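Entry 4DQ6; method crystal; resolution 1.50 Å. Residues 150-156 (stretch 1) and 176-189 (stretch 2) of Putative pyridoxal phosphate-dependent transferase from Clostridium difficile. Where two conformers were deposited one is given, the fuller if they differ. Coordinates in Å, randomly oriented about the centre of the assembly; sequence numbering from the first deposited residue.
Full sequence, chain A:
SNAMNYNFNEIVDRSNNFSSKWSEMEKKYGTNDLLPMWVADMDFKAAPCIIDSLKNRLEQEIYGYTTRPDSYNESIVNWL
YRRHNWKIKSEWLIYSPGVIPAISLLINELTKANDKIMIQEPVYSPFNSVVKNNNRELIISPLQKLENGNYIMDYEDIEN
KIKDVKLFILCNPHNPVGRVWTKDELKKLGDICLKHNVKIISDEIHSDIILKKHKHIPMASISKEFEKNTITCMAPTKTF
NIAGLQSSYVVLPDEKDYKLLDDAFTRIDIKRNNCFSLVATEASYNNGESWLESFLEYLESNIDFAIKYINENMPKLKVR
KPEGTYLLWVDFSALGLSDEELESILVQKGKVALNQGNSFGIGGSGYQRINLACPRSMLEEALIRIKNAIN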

# COMPACT_ATOMS: atom_id res chain seq x y z
N ASN A 150 -9.46 -34.37 -14.71
CA ASN A 150 -9.91 -33.39 -13.69
C ASN A 150 -8.99 -33.38 -12.51
O ASN A 150 -8.31 -34.40 -12.30
CB ASN A 150 -11.31 -33.72 -13.22
CG ASN A 150 -12.33 -33.66 -14.37
OD1 ASN A 150 -11.98 -33.18 -15.45
ND2 ASN A 150 -13.50 -34.30 -14.20
N TYR A 151 -8.94 -32.27 -11.77
CA TYR A 151 -8.14 -32.22 -10.56
C TYR A 151 -8.99 -32.37 -9.30
O TYR A 151 -10.07 -31.82 -9.17
CB TYR A 151 -7.38 -30.90 -10.43
CG TYR A 151 -6.28 -30.72 -11.44
CD1 TYR A 151 -6.56 -30.23 -12.71
CD2 TYR A 151 -4.96 -31.18 -11.18
CE1 TYR A 151 -5.55 -30.05 -13.64
CE2 TYR A 151 -3.93 -31.01 -12.10
CZ TYR A 151 -4.27 -30.41 -13.36
OH TYR A 151 -3.22 -30.29 -14.24
N ILE A 152 -8.45 -33.09 -8.32
CA ILE A 152 -9.00 -33.15 -6.97
C ILE A 152 -7.87 -33.00 -5.96
O ILE A 152 -6.69 -33.10 -6.29
CB ILE A 152 -9.83 -34.47 -6.72
CG1 ILE A 152 -8.97 -35.73 -6.74
CG2 ILE A 152 -11.07 -34.39 -7.67
CD1 ILE A 152 -9.69 -36.98 -6.20
N MET A 153 -8.26 -32.69 -4.75
CA MET A 153 -7.30 -32.81 -3.61
C MET A 153 -6.81 -34.22 -3.35
O MET A 153 -7.57 -35.22 -3.47
CB MET A 153 -7.93 -32.21 -2.38
CG MET A 153 -8.42 -30.76 -2.57
SD MET A 153 -8.83 -30.04 -0.97
CE MET A 153 -9.42 -28.43 -1.49
N ASP A 154 -5.52 -34.35 -3.00
CA ASP A 154 -4.98 -35.64 -2.65
C ASP A 154 -5.01 -35.80 -1.12
O ASP A 154 -4.05 -35.50 -0.44
CB ASP A 154 -3.59 -35.83 -3.21
CG ASP A 154 -3.09 -37.26 -3.08
OD1 ASP A 154 -3.62 -38.01 -2.22
OD2 ASP A 154 -2.16 -37.65 -3.85
N TYR A 155 -6.14 -36.27 -0.61
CA TYR A 155 -6.41 -36.24 0.81
C TYR A 155 -5.47 -37.17 1.56
O TYR A 155 -5.06 -36.83 2.68
CB TYR A 155 -7.87 -36.58 1.10
CG TYR A 155 -8.86 -35.57 0.57
CD1 TYR A 155 -8.98 -34.30 1.15
CD2 TYR A 155 -9.61 -35.87 -0.52
CE1 TYR A 155 -9.88 -33.37 0.68
CE2 TYR A 155 -10.52 -34.94 -0.99
CZ TYR A 155 -10.61 -33.70 -0.41
OH TYR A 155 -11.53 -32.80 -0.87
N GLU A 156 -5.15 -38.34 0.97
CA GLU A 156 -4.17 -39.26 1.54
C GLU A 156 -2.81 -38.57 1.63
O GLU A 156 -2.13 -38.72 2.64
CB GLU A 156 -4.05 -40.55 0.68
CG GLU A 156 -3.14 -41.63 1.25
CD GLU A 156 -3.01 -42.86 0.35
OE1 GLU A 156 -2.85 -43.98 0.88
OE2 GLU A 156 -3.08 -42.70 -0.89
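Stretch 2, residues 176-189: PVGRVWTKDELKKL

Stretch 2 runs along stretch 1 in the same sense, as the nearest CA pairs show: Y151 CA with R179 CA at 7.3 Å, M153 CA with E185 CA at 7.8 Å, Y155 CA with L189 CA at 7.2 Å. It begins with a cis peptide bond before P176, passes G178 at a positive phi of 85°, stays extended from R179 (psi 130°) to T182 (psi 161°), and turns into a helix at K183. No backbone-to-backbone hydrogen bond joins the two stretches, so each of the two direct hydrogen bonds across runs from a side chain to a backbone carbonyl. The contact buries 584 Å², both sides summed.

The first anchor is Y151. Its CA-to-CB bond points toward stretch 2, and with chi1 at -68° (m) the ring lies against V177, whose CG1 stands 3.7 Å from the centroid of the Y151 ring and 13° off its normal. The carbonyl of Y151 accepts from R179: NH2 to Y151 O is 2.9 Å with an angle of 157°, the oxygen lying at the guanidinium edge. R179 takes m wells at chi1, chi2 and chi3, a folded course that also places its guanidinium within reach of the E185 carboxylate. There NH1 reaches E185 OE1 at 2.8 Å, in a salt bridge, and NH2 reaches E185 OE2 at 3.0 Å.

E185 (chi1 m, chi2 t) folds back to the start of its own helix. Its OE1 accepts from T182 N at 2.9 Å and 176°, while T182, p at chi1, returns the cap through OG1, which accepts from E185 N at 3.1 Å. OE2 of E185 also takes a hydrogen bond from a water at 2.7 Å; the same water accepts from M153 N at 2.9 Å and donates to Y155 OH at 3.0 Å, tying both stretches together.

M153 leaves its backbone sideways, but chi1 m followed by two t angles carries its end nearer to stretch 2. CE lies 3.6 Å from the centroid of the W181 five-membered ring, 13° off the normal, and 3.7 Å from L189 CD2. The edge of W181 meets the backbone of I152, CZ3 to I152 CA being 4.2 Å.

Y155 opens the helix of stretch 1; its CA-to-CB bond points toward stretch 2, and chi1 at -65° (m) sets the ring beside E185, K188 and L189. Its OH donates to E185 O at 2.9 Å, near the ring plane; that carbonyl also accepts from L189 N at 3.3 Å. Over one face lies the extended K188 chain, t through chi3, with CD 3.8 Å from the Y155 ring centroid and 10° off the normal.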

# COMPACT_ATOMS: atom_id res chain seq x y z
N PRO A 176 -4.13 -22.37 -10.90
CA PRO A 176 -4.63 -22.13 -12.26
C PRO A 176 -5.59 -23.16 -12.80
O PRO A 176 -6.05 -23.02 -14.00
CB PRO A 176 -3.32 -22.17 -13.08
CG PRO A 176 -2.59 -23.28 -12.43
CD PRO A 176 -2.81 -23.03 -10.97
N VAL A 177 -5.87 -24.22 -12.06
CA VAL A 177 -6.62 -25.34 -12.62
C VAL A 177 -8.12 -25.10 -12.80
O VAL A 177 -8.79 -25.89 -13.47
CB VAL A 177 -6.36 -26.64 -11.90
CG1 VAL A 177 -4.86 -26.95 -11.77
CG2 VAL A 177 -7.05 -26.73 -10.55
N GLY A 178 -8.62 -24.08 -12.14
CA GLY A 178 -10.03 -23.61 -12.33
C GLY A 178 -11.07 -24.31 -11.50
O GLY A 178 -12.23 -24.24 -11.78
N ARG A 179 -10.63 -25.04 -10.45
CA ARG A 179 -11.55 -25.80 -9.56
C ARG A 179 -12.32 -24.87 -8.60
O ARG A 179 -11.71 -24.07 -7.90
CB ARG A 179 -10.85 -26.90 -8.73
CG ARG A 179 -10.53 -28.22 -9.45
CD ARG A 179 -11.69 -28.95 -10.08
NE ARG A 179 -12.91 -28.89 -9.28
CZ ARG A 179 -13.25 -29.66 -8.27
NH1 ARG A 179 -14.35 -29.43 -7.61
NH2 ARG A 179 -12.44 -30.64 -7.90
N VAL A 180 -13.63 -25.04 -8.55
CA VAL A 180 -14.50 -24.49 -7.55
C VAL A 180 -14.80 -25.66 -6.60
O VAL A 180 -15.57 -26.56 -6.93
CB VAL A 180 -15.76 -23.86 -8.20
CG1 VAL A 180 -16.78 -23.46 -7.17
CG2 VAL A 180 -15.36 -22.65 -9.05
N TRP A 181 -14.13 -25.73 -5.46
CA TRP A 181 -14.29 -26.88 -4.59
C TRP A 181 -15.73 -27.00 -4.11
O TRP A 181 -16.38 -25.99 -3.76
CB TRP A 181 -13.37 -26.75 -3.40
CG TRP A 181 -11.89 -26.57 -3.79
CD1 TRP A 181 -11.11 -25.44 -3.58
CD2 TRP A 181 -11.04 -27.49 -4.51
NE1 TRP A 181 -9.86 -25.62 -4.05
CE2 TRP A 181 -9.76 -26.80 -4.68
CE3 TRP A 181 -11.22 -28.70 -5.08
CZ2 TRP A 181 -8.65 -27.45 -5.28
CZ3 TRP A 181 -10.11 -29.35 -5.68
CH2 TRP A 181 -8.90 -28.68 -5.84
N THR A 182 -16.24 -28.24 -4.04
CA THR A 182 -17.58 -28.45 -3.51
C THR A 182 -17.55 -28.44 -1.97
O THR A 182 -16.48 -28.54 -1.34
CB THR A 182 -18.18 -29.78 -3.96
OG1 THR A 182 -17.39 -30.83 -3.36
CG2 THR A 182 -18.12 -29.94 -5.50
N LYS A 183 -18.70 -28.22 -1.37
CA LYS A 183 -18.80 -28.24 0.09
C LYS A 183 -18.23 -29.51 0.63
O LYS A 183 -17.47 -29.48 1.60
CB LYS A 183 -20.23 -28.06 0.50
CG LYS A 183 -20.40 -28.11 2.01
CD LYS A 183 -21.88 -28.24 2.32
CE LYS A 183 -22.51 -26.86 2.29
NZ LYS A 183 -22.03 -26.04 3.45
N ASP A 184 -18.57 -30.63 0.02
CA ASP A 184 -18.02 -31.89 0.53
C ASP A 184 -16.50 -32.02 0.39
O ASP A 184 -15.79 -32.62 1.26
CB ASP A 184 -18.70 -33.10 -0.09
CG ASP A 184 -20.14 -33.33 0.42
OD1 ASP A 184 -20.57 -32.70 1.41
OD2 ASP A 184 -20.82 -34.22 -0.17
N GLU A 185 -15.94 -31.44 -0.67
CA GLU A 185 -14.48 -31.44 -0.79
C GLU A 185 -13.83 -30.56 0.29
O GLU A 185 -12.79 -30.89 0.85
CB GLU A 185 -14.02 -30.98 -2.17
CG GLU A 185 -14.23 -31.99 -3.26
CD GLU A 185 -13.94 -31.43 -4.65
OE1 GLU A 185 -14.56 -30.43 -4.97
OE2 GLU A 185 -13.10 -32.03 -5.37
N LEU A 186 -14.47 -29.45 0.59
CA LEU A 186 -13.96 -28.53 1.60
C LEU A 186 -14.15 -29.08 3.00
O LEU A 186 -13.24 -28.96 3.85
CB LEU A 186 -14.67 -27.19 1.47
CG LEU A 186 -14.36 -26.45 0.17
CD1 LEU A 186 -15.36 -25.31 0.01
CD2 LEU A 186 -12.92 -25.95 0.21
N LYS A 187 -15.25 -29.78 3.22
CA LYS A 187 -15.44 -30.46 4.53
C LYS A 187 -14.37 -31.47 4.77
O LYS A 187 -13.85 -31.56 5.87
CB LYS A 187 -16.77 -31.18 4.55
CG LYS A 187 -17.94 -30.25 4.72
CD LYS A 187 -19.26 -31.00 4.51
CE LYS A 187 -20.38 -30.34 5.29
NZ LYS A 187 -21.35 -31.39 5.71
N LYS A 188 -14.05 -32.26 3.75
CA LYS A 188 -13.01 -33.29 3.98
C LYS A 188 -11.68 -32.66 4.34
O LYS A 188 -11.00 -33.10 5.27
CB LYS A 188 -12.92 -34.21 2.77
CG LYS A 188 -12.17 -35.50 3.07
CD LYS A 188 -12.43 -36.50 1.96
CE LYS A 188 -11.43 -37.62 1.97
NZ LYS A 188 -11.75 -38.59 3.04
N LEU A 189 -11.30 -31.58 3.68
CA LEU A 189 -10.05 -30.87 3.99
C LEU A 189 -10.11 -30.25 5.37
O LEU A 189 -9.15 -30.31 6.13
CB LEU A 189 -9.78 -29.75 2.95
CG LEU A 189 -8.62 -28.79 3.19
CD1 LEU A 189 -7.30 -29.61 3.25
CD2 LEU A 189 -8.75 -27.65 2.11
O HOH W 1 -11.03 -32.76 -3.80